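Local coordinates for Lmo2184 protein (Listeria monocytogenes serovar 1/2a, PDB 5JOQ) that probably binds heme or a related iron compound and delivers it to an ABC transporter in the cell membrane, at residues 36-41 against 84-89; 43-48 against 63-68; 148-153 against 272-277; 223-228 against 281-286; 238-243 against 260-265. All coordinates share one frame; numbering follows the deposited sequence.

Contact 1 (36-41 against 84-89); sequences KIVATT and EIIRML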
# COMPACT_ATOMS: atom_id res chain seq x y z
N LYS A 36 31.48 -15.85 -2.96
CA LYS A 36 30.76 -14.62 -3.27
C LYS A 36 29.26 -14.94 -3.27
O LYS A 36 28.78 -15.65 -4.16
CB LYS A 36 31.22 -14.06 -4.61
CG LYS A 36 32.72 -13.81 -4.66
CD LYS A 36 33.08 -12.72 -5.67
CE LYS A 36 32.69 -13.09 -7.08
NZ LYS A 36 33.51 -14.21 -7.65
N ILE A 37 28.53 -14.41 -2.29
CA ILE A 37 27.14 -14.78 -2.06
C ILE A 37 26.25 -13.55 -2.24
O ILE A 37 26.56 -12.48 -1.70
CB ILE A 37 26.95 -15.38 -0.65
CG1 ILE A 37 27.92 -16.54 -0.42
CG2 ILE A 37 25.50 -15.80 -0.47
CD1 ILE A 37 27.97 -17.05 1.06
N VAL A 38 25.14 -13.71 -2.96
CA VAL A 38 24.09 -12.68 -3.02
C VAL A 38 22.88 -13.15 -2.23
O VAL A 38 22.35 -14.24 -2.49
CB VAL A 38 23.71 -12.36 -4.47
CG1 VAL A 38 22.47 -11.45 -4.51
CG2 VAL A 38 24.87 -11.68 -5.16
N ALA A 39 22.46 -12.37 -1.24
CA ALA A 39 21.21 -12.64 -0.52
C ALA A 39 20.11 -11.76 -1.09
O ALA A 39 20.26 -10.54 -1.13
CB ALA A 39 21.37 -12.37 0.97
N THR A 40 18.99 -12.37 -1.53
CA THR A 40 17.94 -11.57 -2.17
C THR A 40 16.76 -11.24 -1.26
O THR A 40 15.79 -10.63 -1.74
CB THR A 40 17.40 -12.25 -3.43
OG1 THR A 40 16.72 -13.45 -3.04
CG2 THR A 40 18.52 -12.61 -4.40
N THR A 41 16.79 -11.61 0.02
CA THR A 41 15.72 -11.19 0.92
C THR A 41 16.29 -10.73 2.25
O THR A 41 17.40 -11.11 2.65
CB THR A 41 14.70 -12.30 1.18
OG1 THR A 41 15.23 -13.19 2.17
CG2 THR A 41 14.39 -13.09 -0.10
N GLU A 84 20.80 -8.19 -14.08
CA GLU A 84 21.98 -7.57 -14.67
C GLU A 84 22.97 -7.13 -13.60
O GLU A 84 24.17 -7.36 -13.73
CB GLU A 84 21.58 -6.42 -15.59
CG GLU A 84 20.72 -6.90 -16.75
CD GLU A 84 20.48 -5.82 -17.78
OE1 GLU A 84 21.19 -4.79 -17.75
OE2 GLU A 84 19.58 -6.02 -18.64
N ILE A 85 22.47 -6.54 -12.50
CA ILE A 85 23.36 -6.23 -11.38
C ILE A 85 24.00 -7.51 -10.84
O ILE A 85 25.22 -7.58 -10.66
CB ILE A 85 22.60 -5.47 -10.27
CG1 ILE A 85 22.15 -4.09 -10.76
CG2 ILE A 85 23.48 -5.30 -9.05
CD1 ILE A 85 21.34 -3.31 -9.72
N ILE A 86 23.18 -8.54 -10.59
CA ILE A 86 23.71 -9.75 -9.97
C ILE A 86 24.77 -10.39 -10.86
O ILE A 86 25.82 -10.83 -10.38
CB ILE A 86 22.58 -10.72 -9.63
CG1 ILE A 86 21.64 -10.06 -8.62
CG2 ILE A 86 23.14 -12.00 -9.00
CD1 ILE A 86 20.45 -10.93 -8.21
N ARG A 87 24.54 -10.43 -12.18
CA ARG A 87 25.53 -10.99 -13.09
C ARG A 87 26.88 -10.29 -12.94
O ARG A 87 27.93 -10.94 -12.84
CB ARG A 87 25.06 -10.89 -14.54
CG ARG A 87 23.81 -11.66 -14.86
CD ARG A 87 23.63 -11.76 -16.38
NE ARG A 87 24.75 -12.48 -17.00
CZ ARG A 87 24.72 -13.01 -18.22
NH1 ARG A 87 23.63 -12.91 -18.96
NH2 ARG A 87 25.79 -13.64 -18.68
N MET A 88 26.84 -8.98 -12.86
CA MET A 88 28.04 -8.18 -12.76
C MET A 88 28.85 -8.56 -11.53
O MET A 88 30.07 -8.46 -11.54
CB MET A 88 27.65 -6.71 -12.71
CG MET A 88 28.78 -5.75 -12.41
SD MET A 88 29.02 -5.46 -10.65
CE MET A 88 27.34 -5.03 -10.18
N LEU A 89 28.17 -8.98 -10.47
CA LEU A 89 28.83 -9.31 -9.22
C LEU A 89 29.52 -10.66 -9.27
O LEU A 89 30.22 -11.00 -8.32
CB LEU A 89 27.83 -9.31 -8.05
CG LEU A 89 27.16 -7.99 -7.64
CD1 LEU A 89 25.99 -8.22 -6.64
CD2 LEU A 89 28.16 -6.98 -7.08

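Contact 2 (43-48 against 63-68); sequences AITEIM and KKLPKR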
# COMPACT_ATOMS: atom_id res chain seq x y z
N ALA A 43 15.17 -11.57 5.27
CA ALA A 43 15.31 -12.73 6.16
C ALA A 43 16.62 -13.49 5.93
O ALA A 43 17.29 -13.90 6.88
CB ALA A 43 14.13 -13.68 5.99
N ILE A 44 16.99 -13.72 4.66
CA ILE A 44 18.23 -14.46 4.40
C ILE A 44 19.43 -13.63 4.83
O ILE A 44 20.40 -14.16 5.38
CB ILE A 44 18.32 -14.87 2.91
CG1 ILE A 44 17.27 -15.95 2.60
CG2 ILE A 44 19.75 -15.37 2.55
CD1 ILE A 44 16.98 -16.05 1.09
N THR A 45 19.38 -12.31 4.58
CA THR A 45 20.49 -11.44 4.95
C THR A 45 20.75 -11.50 6.45
O THR A 45 21.91 -11.50 6.89
CB THR A 45 20.20 -9.99 4.53
OG1 THR A 45 20.00 -9.91 3.11
CG2 THR A 45 21.39 -9.11 4.87
N GLU A 46 19.68 -11.53 7.25
CA GLU A 46 19.82 -11.67 8.70
C GLU A 46 20.46 -13.00 9.10
O GLU A 46 21.27 -13.08 10.03
CB GLU A 46 18.45 -11.51 9.36
CG GLU A 46 17.87 -10.08 9.15
CD GLU A 46 16.41 -9.96 9.62
OE1 GLU A 46 15.70 -11.00 9.75
OE2 GLU A 46 15.99 -8.81 9.88
N ILE A 47 20.09 -14.08 8.40
CA ILE A 47 20.72 -15.37 8.67
C ILE A 47 22.21 -15.31 8.33
O ILE A 47 23.04 -15.82 9.08
CB ILE A 47 19.98 -16.49 7.91
CG1 ILE A 47 18.65 -16.80 8.64
CG2 ILE A 47 20.87 -17.76 7.85
CD1 ILE A 47 17.66 -17.60 7.79
N MET A 48 22.56 -14.70 7.19
CA MET A 48 23.97 -14.60 6.82
C MET A 48 24.78 -13.85 7.87
O MET A 48 25.94 -14.19 8.16
CB MET A 48 24.07 -13.90 5.45
CG MET A 48 23.45 -14.65 4.29
SD MET A 48 24.49 -16.06 3.85
CE MET A 48 23.47 -17.30 4.42
N LYS A 63 13.63 -1.82 4.69
CA LYS A 63 13.83 -2.35 6.02
C LYS A 63 15.30 -2.27 6.41
O LYS A 63 16.19 -2.36 5.57
CB LYS A 63 13.35 -3.81 6.10
CG LYS A 63 11.86 -3.98 5.79
CD LYS A 63 11.41 -5.41 6.02
CE LYS A 63 9.93 -5.59 5.63
NZ LYS A 63 8.96 -4.92 6.56
N LYS A 64 15.53 -2.08 7.71
CA LYS A 64 16.89 -2.05 8.25
C LYS A 64 17.56 -3.42 8.07
O LYS A 64 16.96 -4.47 8.32
CB LYS A 64 16.83 -1.65 9.73
CG LYS A 64 18.09 -1.91 10.54
CD LYS A 64 19.26 -1.05 10.07
CE LYS A 64 20.56 -1.48 10.75
NZ LYS A 64 21.75 -0.76 10.19
N LEU A 65 18.80 -3.40 7.59
CA LEU A 65 19.60 -4.60 7.42
C LEU A 65 20.75 -4.62 8.41
O LEU A 65 21.13 -3.57 8.95
CB LEU A 65 20.14 -4.69 5.98
CG LEU A 65 19.09 -4.86 4.88
CD1 LEU A 65 19.76 -4.96 3.55
CD2 LEU A 65 18.29 -6.11 5.13
N PRO A 66 21.33 -5.78 8.69
CA PRO A 66 22.49 -5.80 9.59
C PRO A 66 23.56 -4.81 9.13
O PRO A 66 23.84 -4.67 7.93
CB PRO A 66 22.98 -7.25 9.52
CG PRO A 66 21.72 -8.05 9.16
CD PRO A 66 20.97 -7.12 8.20
N LYS A 67 24.17 -4.13 10.11
CA LYS A 67 25.11 -3.05 9.83
C LYS A 67 26.33 -3.52 9.06
O LYS A 67 26.92 -2.73 8.30
CB LYS A 67 25.55 -2.39 11.14
CG LYS A 67 24.41 -1.67 11.85
CD LYS A 67 24.79 -1.24 13.26
CE LYS A 67 23.58 -0.65 14.00
NZ LYS A 67 23.04 0.53 13.28
N ARG A 68 26.75 -4.77 9.21
CA ARG A 68 27.96 -5.18 8.52
C ARG A 68 27.81 -5.08 7.00
O ARG A 68 28.82 -5.03 6.30
CB ARG A 68 28.37 -6.60 8.92
CG ARG A 68 27.39 -7.66 8.51
CD ARG A 68 27.97 -9.08 8.79
NE ARG A 68 29.18 -9.36 7.99
CZ ARG A 68 30.07 -10.30 8.28
NH1 ARG A 68 29.90 -11.07 9.36
NH2 ARG A 68 31.13 -10.48 7.50
O HOH W 1 17.79 -6.71 9.49

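Contact 3 (148-153 against 272-277); sequences KDLTSD and ASLNAP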
# COMPACT_ATOMS: atom_id res chain seq x y z
N LYS A 148 20.28 -23.84 17.97
CA LYS A 148 20.08 -24.11 19.39
C LYS A 148 19.22 -23.02 20.04
O LYS A 148 18.31 -23.31 20.82
CB LYS A 148 21.44 -24.17 20.09
CG LYS A 148 21.38 -24.57 21.52
CD LYS A 148 22.79 -24.57 22.12
CE LYS A 148 22.74 -24.73 23.65
NZ LYS A 148 24.12 -24.64 24.21
N ASP A 149 19.54 -21.76 19.74
CA ASP A 149 18.80 -20.63 20.29
C ASP A 149 17.34 -20.65 19.85
O ASP A 149 16.43 -20.48 20.66
CB ASP A 149 19.46 -19.31 19.86
CG ASP A 149 20.79 -19.05 20.57
OD1 ASP A 149 21.07 -19.73 21.60
OD2 ASP A 149 21.55 -18.17 20.11
N LEU A 150 17.11 -20.81 18.54
CA LEU A 150 15.75 -20.92 18.02
C LEU A 150 14.98 -22.04 18.70
O LEU A 150 13.84 -21.85 19.14
CB LEU A 150 15.79 -21.15 16.51
CG LEU A 150 16.28 -19.97 15.66
CD1 LEU A 150 16.52 -20.40 14.17
CD2 LEU A 150 15.31 -18.81 15.73
N THR A 151 15.57 -23.24 18.73
CA THR A 151 14.88 -24.38 19.31
C THR A 151 14.56 -24.15 20.78
O THR A 151 13.51 -24.58 21.26
CB THR A 151 15.75 -25.63 19.15
OG1 THR A 151 15.77 -25.96 17.75
CG2 THR A 151 15.22 -26.79 20.01
N SER A 152 15.47 -23.51 21.52
CA SER A 152 15.17 -23.20 22.91
C SER A 152 13.93 -22.31 23.03
O SER A 152 13.07 -22.53 23.89
CB SER A 152 16.39 -22.55 23.58
OG SER A 152 16.06 -22.09 24.87
N ASP A 153 13.82 -21.30 22.17
CA ASP A 153 12.65 -20.42 22.20
C ASP A 153 11.36 -21.16 21.82
O ASP A 153 10.34 -21.02 22.47
CB ASP A 153 12.86 -19.21 21.30
CG ASP A 153 13.92 -18.26 21.82
OD1 ASP A 153 14.21 -18.30 23.02
OD2 ASP A 153 14.46 -17.49 21.02
N ALA A 272 9.08 -17.75 6.73
CA ALA A 272 9.77 -17.75 8.01
C ALA A 272 10.96 -16.80 7.99
O ALA A 272 11.56 -16.57 6.94
CB ALA A 272 10.26 -19.18 8.36
N SER A 273 11.36 -16.38 9.17
CA SER A 273 12.53 -15.56 9.42
C SER A 273 12.99 -15.70 10.87
O SER A 273 12.38 -16.38 11.65
CB SER A 273 12.28 -14.10 9.07
OG SER A 273 11.49 -13.48 10.03
N LEU A 274 14.07 -15.00 11.21
CA LEU A 274 14.62 -15.01 12.55
C LEU A 274 13.66 -14.29 13.53
O LEU A 274 13.85 -14.33 14.71
CB LEU A 274 16.04 -14.48 12.59
CG LEU A 274 17.06 -15.37 11.88
CD1 LEU A 274 18.47 -14.83 12.05
CD2 LEU A 274 16.95 -16.80 12.36
N ASN A 275 12.64 -13.63 12.98
CA ASN A 275 11.59 -12.99 13.76
C ASN A 275 10.68 -14.03 14.42
O ASN A 275 9.88 -13.71 15.27
CB ASN A 275 10.65 -12.18 12.86
CG ASN A 275 11.26 -10.91 12.38
OD1 ASN A 275 12.27 -10.47 12.87
ND2 ASN A 275 10.61 -10.28 11.42
N ALA A 276 10.84 -15.29 14.04
CA ALA A 276 9.92 -16.32 14.50
C ALA A 276 9.73 -16.45 15.99
O ALA A 276 8.62 -16.60 16.42
CB ALA A 276 10.27 -17.67 13.88
N PRO A 277 10.86 -16.37 16.79
CA PRO A 277 10.59 -16.48 18.23
C PRO A 277 9.68 -15.34 18.71
O PRO A 277 8.76 -15.61 19.45
CB PRO A 277 11.97 -16.41 18.87
CG PRO A 277 12.85 -17.02 17.86
CD PRO A 277 12.38 -16.35 16.62

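Contact 4 (223-228 against 281-286); sequences IILRAA and KEMEKM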
# COMPACT_ATOMS: atom_id res chain seq x y z
N ILE A 223 -11.28 -18.20 16.98
CA ILE A 223 -10.45 -17.03 16.70
C ILE A 223 -10.25 -16.90 15.20
O ILE A 223 -10.03 -17.91 14.52
CB ILE A 223 -9.08 -17.15 17.39
CG1 ILE A 223 -9.23 -17.15 18.91
CG2 ILE A 223 -8.11 -16.04 16.92
CD1 ILE A 223 -7.94 -17.65 19.65
N ILE A 224 -10.27 -15.67 14.68
CA ILE A 224 -9.85 -15.42 13.30
C ILE A 224 -8.62 -14.54 13.32
O ILE A 224 -8.59 -13.54 14.05
CB ILE A 224 -10.97 -14.78 12.46
CG1 ILE A 224 -12.22 -15.71 12.43
CG2 ILE A 224 -10.45 -14.45 11.02
CD1 ILE A 224 -13.46 -15.02 11.82
N LEU A 225 -7.58 -14.95 12.57
CA LEU A 225 -6.35 -14.19 12.37
C LEU A 225 -6.30 -13.74 10.92
O LEU A 225 -6.65 -14.51 10.03
CB LEU A 225 -5.09 -15.02 12.68
CG LEU A 225 -5.02 -15.71 14.04
CD1 LEU A 225 -3.68 -16.47 14.18
CD2 LEU A 225 -5.19 -14.68 15.19
N ARG A 226 -5.85 -12.49 10.69
CA ARG A 226 -5.75 -11.96 9.33
C ARG A 226 -4.36 -11.41 9.09
O ARG A 226 -3.75 -10.82 9.98
CB ARG A 226 -6.79 -10.82 9.08
CG ARG A 226 -8.27 -11.28 9.20
CD ARG A 226 -9.25 -10.06 8.91
NE ARG A 226 -9.04 -8.98 9.90
CZ ARG A 226 -10.02 -8.29 10.46
NH1 ARG A 226 -11.28 -8.57 10.14
NH2 ARG A 226 -9.76 -7.35 11.37
N ALA A 227 -3.83 -11.61 7.88
CA ALA A 227 -2.53 -11.08 7.49
C ALA A 227 -2.68 -10.39 6.13
O ALA A 227 -3.16 -11.00 5.18
CB ALA A 227 -1.47 -12.19 7.39
N ALA A 228 -2.24 -9.13 6.04
CA ALA A 228 -2.15 -8.43 4.77
C ALA A 228 -0.69 -8.03 4.60
O ALA A 228 -0.32 -6.90 4.90
CB ALA A 228 -3.09 -7.22 4.74
N LYS A 281 5.76 -15.83 20.24
CA LYS A 281 5.34 -15.33 21.54
C LYS A 281 4.12 -14.43 21.42
O LYS A 281 3.24 -14.41 22.30
CB LYS A 281 6.48 -14.56 22.19
CG LYS A 281 7.66 -15.40 22.63
CD LYS A 281 8.84 -14.54 23.16
CE LYS A 281 10.17 -15.34 23.11
NZ LYS A 281 11.39 -14.50 22.86
N GLU A 282 4.08 -13.60 20.37
CA GLU A 282 2.90 -12.78 20.12
C GLU A 282 1.70 -13.67 19.78
O GLU A 282 0.57 -13.41 20.22
CB GLU A 282 3.22 -11.77 19.02
CG GLU A 282 2.30 -10.60 18.93
CD GLU A 282 2.20 -9.87 20.26
OE1 GLU A 282 3.23 -9.66 20.96
OE2 GLU A 282 1.05 -9.57 20.62
N MET A 283 1.94 -14.77 19.05
CA MET A 283 0.85 -15.70 18.73
C MET A 283 0.27 -16.30 19.99
O MET A 283 -0.95 -16.41 20.14
CB MET A 283 1.36 -16.80 17.79
CG MET A 283 0.27 -17.77 17.35
SD MET A 283 -0.99 -17.02 16.31
CE MET A 283 -0.05 -16.58 14.81
N GLU A 284 1.13 -16.67 20.94
CA GLU A 284 0.66 -17.25 22.19
C GLU A 284 -0.22 -16.26 22.95
O GLU A 284 -1.23 -16.65 23.54
CB GLU A 284 1.85 -17.71 23.03
CG GLU A 284 1.44 -18.43 24.28
CD GLU A 284 2.61 -18.71 25.24
OE1 GLU A 284 3.80 -18.57 24.84
OE2 GLU A 284 2.30 -19.06 26.40
N LYS A 285 0.12 -14.96 22.90
CA LYS A 285 -0.70 -13.96 23.58
C LYS A 285 -2.09 -13.86 22.96
O LYS A 285 -3.09 -13.79 23.69
CB LYS A 285 -0.02 -12.59 23.52
CG LYS A 285 1.20 -12.46 24.42
CD LYS A 285 1.80 -11.06 24.35
CE LYS A 285 3.21 -11.07 24.94
NZ LYS A 285 4.03 -9.93 24.42
N MET A 286 -2.16 -13.87 21.64
CA MET A 286 -3.45 -13.77 20.95
C MET A 286 -4.32 -14.99 21.18
O MET A 286 -5.54 -14.87 21.31
CB MET A 286 -3.22 -13.57 19.46
CG MET A 286 -2.86 -12.14 19.09
SD MET A 286 -2.56 -11.96 17.32
CE MET A 286 -1.04 -12.85 17.12

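Contact 5 (238-243 against 260-265); sequences MFDEEF and VYDLDE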
# COMPACT_ATOMS: atom_id res chain seq x y z
N MET A 238 -8.94 -0.08 7.93
CA MET A 238 -10.07 0.15 7.06
C MET A 238 -10.69 -1.21 6.70
O MET A 238 -11.89 -1.38 6.69
CB MET A 238 -9.56 0.90 5.83
CG MET A 238 -10.55 1.26 4.76
SD MET A 238 -9.89 2.49 3.62
CE MET A 238 -8.50 1.66 2.89
N PHE A 239 -9.84 -2.19 6.42
CA PHE A 239 -10.32 -3.52 6.08
C PHE A 239 -11.08 -4.09 7.27
O PHE A 239 -12.08 -4.72 7.10
CB PHE A 239 -9.18 -4.47 5.73
CG PHE A 239 -8.45 -4.17 4.44
CD1 PHE A 239 -8.94 -3.28 3.50
CD2 PHE A 239 -7.28 -4.83 4.17
CE1 PHE A 239 -8.23 -3.05 2.34
CE2 PHE A 239 -6.58 -4.61 3.02
CZ PHE A 239 -7.06 -3.72 2.10
N ASP A 240 -10.56 -3.85 8.47
CA ASP A 240 -11.19 -4.34 9.70
C ASP A 240 -12.62 -3.83 9.80
O ASP A 240 -13.55 -4.59 10.13
CB ASP A 240 -10.38 -3.91 10.93
CG ASP A 240 -11.10 -4.24 12.26
OD1 ASP A 240 -11.34 -5.43 12.53
OD2 ASP A 240 -11.48 -3.28 12.98
N GLU A 241 -12.82 -2.53 9.54
CA GLU A 241 -14.19 -2.00 9.55
C GLU A 241 -15.05 -2.68 8.48
O GLU A 241 -16.25 -2.89 8.69
CB GLU A 241 -14.21 -0.49 9.30
CG GLU A 241 -13.45 0.33 10.30
CD GLU A 241 -14.07 0.37 11.69
OE1 GLU A 241 -15.27 0.05 11.90
OE2 GLU A 241 -13.33 0.77 12.59
N GLU A 242 -14.48 -2.99 7.32
CA GLU A 242 -15.29 -3.59 6.27
C GLU A 242 -15.72 -5.01 6.65
O GLU A 242 -16.88 -5.40 6.46
CB GLU A 242 -14.51 -3.60 4.95
CG GLU A 242 -15.43 -3.92 3.72
CD GLU A 242 -15.85 -5.42 3.59
OE1 GLU A 242 -15.06 -6.32 3.95
OE2 GLU A 242 -16.97 -5.67 3.09
N PHE A 243 -14.81 -5.77 7.25
CA PHE A 243 -15.08 -7.16 7.65
C PHE A 243 -16.32 -7.25 8.54
O PHE A 243 -17.19 -8.11 8.33
CB PHE A 243 -13.84 -7.70 8.37
CG PHE A 243 -13.69 -9.22 8.41
CD1 PHE A 243 -12.99 -9.89 7.39
CD2 PHE A 243 -14.12 -9.95 9.51
CE1 PHE A 243 -12.77 -11.31 7.46
CE2 PHE A 243 -13.90 -11.35 9.60
CZ PHE A 243 -13.25 -12.02 8.57
N VAL A 260 -11.16 -11.38 16.53
CA VAL A 260 -10.54 -11.27 15.22
C VAL A 260 -9.32 -10.38 15.39
O VAL A 260 -9.44 -9.26 15.92
CB VAL A 260 -11.51 -10.68 14.18
CG1 VAL A 260 -10.84 -10.67 12.78
CG2 VAL A 260 -12.85 -11.44 14.18
N TYR A 261 -8.15 -10.86 14.96
CA TYR A 261 -6.90 -10.13 15.14
C TYR A 261 -6.25 -9.90 13.79
O TYR A 261 -6.19 -10.80 12.96
CB TYR A 261 -5.91 -10.92 16.03
CG TYR A 261 -6.48 -11.19 17.39
CD1 TYR A 261 -7.21 -12.34 17.63
CD2 TYR A 261 -6.28 -10.29 18.43
CE1 TYR A 261 -7.76 -12.60 18.90
CE2 TYR A 261 -6.83 -10.55 19.73
CZ TYR A 261 -7.58 -11.69 19.94
OH TYR A 261 -8.14 -11.97 21.18
N ASP A 262 -5.68 -8.72 13.61
CA ASP A 262 -4.81 -8.45 12.47
C ASP A 262 -3.37 -8.71 12.89
O ASP A 262 -2.90 -8.13 13.89
CB ASP A 262 -4.98 -7.01 12.01
CG ASP A 262 -6.32 -6.81 11.37
OD1 ASP A 262 -6.56 -7.53 10.38
OD2 ASP A 262 -7.12 -5.99 11.88
N LEU A 263 -2.69 -9.57 12.17
CA LEU A 263 -1.33 -9.92 12.53
C LEU A 263 -0.40 -8.80 12.10
O LEU A 263 -0.42 -8.38 10.93
CB LEU A 263 -0.92 -11.23 11.86
CG LEU A 263 -1.71 -12.47 12.30
CD1 LEU A 263 -1.22 -13.67 11.49
CD2 LEU A 263 -1.54 -12.76 13.82
N ASP A 264 0.41 -8.30 13.03
CA ASP A 264 1.31 -7.19 12.68
C ASP A 264 2.15 -7.58 11.47
O ASP A 264 2.98 -8.48 11.56
CB ASP A 264 2.22 -6.84 13.85
CG ASP A 264 3.14 -5.67 13.53
OD1 ASP A 264 3.14 -5.16 12.38
OD2 ASP A 264 3.88 -5.27 14.45
N GLU A 265 1.92 -6.93 10.35
CA GLU A 265 2.57 -7.27 9.10
C GLU A 265 4.08 -7.19 9.24
O GLU A 265 4.82 -7.91 8.59
CB GLU A 265 2.02 -6.37 8.00
CG GLU A 265 2.75 -6.44 6.69
CD GLU A 265 3.91 -5.50 6.65
OE1 GLU A 265 3.86 -4.47 7.32
OE2 GLU A 265 4.87 -5.82 5.94

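Contact 1 (36-41 against 84-89)
V38 on strand 37-39, in the parallel sheet of the N-terminal lobe, packs against I86 and L89 of the helix 83-88 region. One methyl of V38 does the touching. CG2 lies 3.9 Å from L89 CD1, and the two side chains cross at about a right angle. The same CG2 lies 4.2 Å from I86 CG2. V38 CG1 is anti to the backbone N (chi1 171°), which puts CG2 beside that N, facing both helix residues. The strand pairs with strand 93-97, through backbone bonds from V38 to M93 and L95. Helix 83-88 enters that neighbouring strand by a short connection, so the contact lays the helix against the sheet it leads into. I86 also reaches V94 of strand 93-97, and T75 of strand 73-77 touches V38, I86 and L89. At the partly exposed end K36 bends at chi3 and chi4. Its CE comes alongside the backbone of L89, 3.5 Å from L89 O. The K36 backbone N is held by D92 OD2.

Contact 2 (43-48 against 63-68)
T45 and E46, one after the other on helix 42-50, take P66 and L65 of the loop 63-68 against them. T45 comes first and points at the loop. Its methyl CG2 lies 3.9 Å from P66 CD, and the two side chains cross obliquely. The same CG2 is 4.3 Å from L65 CD2, so one methyl touches both loop residues. With chi1 -60° OG1 lies beside the backbone N and CG2 is anti to it. OG1 bonds T41 O one turn back, which satisfies the polar branch while the apolar one faces the loop. E46 follows. The proline ring sits over its backbone, with P66 CG 4.1 Å from E46 CA. The CG atoms of E46 and P66 are 4.4 Å apart, so the glutamate lies alongside the ring with its aliphatic part. Its carboxylate reaches the loop through a water. The water donates to E46 OE2 at 2.8 Å and to K64 O at 2.7 Å, tying the carboxylate to the loop backbone. Further along, M48 turns its end away from the loop. It packs on L133 of helix 123-136 and on Y69. The loop is also held by its far end, where R68 makes a salt bridge with D52. Helix 42-50 thus has this loop on T45 and E46, helix 123-136 on I47 and M48, the turn before helix 276-288 on A43 and I47, and strand 37-39 against I44 and T45 through A39.

Contact 3 (148-153 against 272-277)
L274 and P277 meet L150 and D153 of helix 140-161, the long helix that joins the two lobes of the protein. Such a helical link is the hallmark of binding proteins of this family. Along 272-277, S273 sets up the turn. It opens a type I beta turn closed by A276 N to S273 O, 3.0 Å. Its side chain adds a capping bond, in which N275 N donates to S273 OG at 3.2 Å with an N-H...O angle of 153°. The turn brings the chain into helix 276-288. L274 is the second residue of the turn. Its CD2 meets L150 CD1 at 4.1 Å, the two leucines crossing at about a right angle. P277, early in helix 276-288, has the largest part in the contact. Its CG lies 3.7 Å from L150 CD2, the other branch of the same leucine. L150 therefore spreads its two methyls, one to L274 and one to P277. The proline ring also lies against D153. P277 CB is 3.5 Å from D153 OD2 and 3.8 Å from D153 CB, so both the CB and a carboxylate oxygen of D153 rest against the ring carbons. Around this, Q127 and I130 of helix 123-136 touch L150, and its I123 touches A276. Helix 42-50 backs the turn, with I47 and K50 on L274 and A43 on S273.

Contact 4 (223-228 against 281-286)
L225 on strand 223-227 and M283 on helix 276-288 meet where the last helix packs against the mixed sheet of the C-terminal lobe. The short axes lie 11.5 Å apart at 144°, so helix and strand run roughly antiparallel. The L225 side chain leaves the strand toward the helix. CB and CG stand back from it. With chi1 -54° CG lies beside the backbone N, anti to the carbonyl carbon, and its two methyls carry the contact. CD1 meets the thioether of M283, 3.5 Å from SD and 3.7 Å from CE. M283 is bent at chi2 and chi3, which swings its end toward the leucine, and the two side chains cross at a slant. CD2 takes the other methionine, with M286 SD 4.3 Å away. V192 of helix 187-194 touches both L225 and M283, and Y261 of the next strand touches L225 and M286. On the outer part of the helix, K285 NZ makes a salt bridge with E282 OE1 at 3.6 Å and another with E84 of the third subunit. A bound citrate, probably from the crystallisation liquor, lies about 5 Å from the I223 side chain. The CD1 atom of I223 ends 4.0 Å from M286 O.

Contact 5 (238-243 against 260-265)
D240 and F243 of helix 233-245 face D262 and V260 of strand 260-262, the second strand of a beta-alpha-beta crossover. The crossover starts at the parallel neighbour strand 223-227. The apolar contact is a light one. F243 CE2 lies 4.5 Å from V260 CG1. F243 is held further by ring stacking with W249 and by a cation-pi contact with R226, and V255 touches both F243 and V260. The charged contact is of like sign. D240 OD1 and D262 OD2 are 4.3 Å apart. R226 of strand 223-227 lies by both: its NH2 makes a salt bridge with D240 OD1, and its NE makes one with D262 OD1. The guanidinium thus joins the helix to the strand and would ease the repulsion between the two carboxylates. D240 OD2 has a second cation, K237. D240 CG is anti to the backbone N (chi1 172°), which carries the carboxylate toward R226. On other sides of the helix the third subunit packs, with its M173 on M238 and its Y208 on E241. The closest atoms of the two acids are D240 CB and D262 OD2, 4.0 Å apart.

How the contacts relate
Contacts 1 and 2 lie in the N-terminal lobe and contacts 4 and 5 in the C-terminal lobe. Contact 3 sits between them, where helix 140-161 bridges the lobes. Contact 2 is nested in the loop closed by contact 1, and contact 5 in that closed by contact 4. Contacts 3 and 4 alternate along the chain and share helix 276-288. Contacts 4 and 5 share the C-terminal sheet, with centres 11 Å apart. Contacts 2 and 3 touch, and K63 NZ of contact 2 comes near E265 OE2 of contact 5, 4.2 Å away. Contacts 1 and 5 are farthest apart, about 37 Å between centres. This is consistent with ligand binding between two helix-linked lobes, as in relatives.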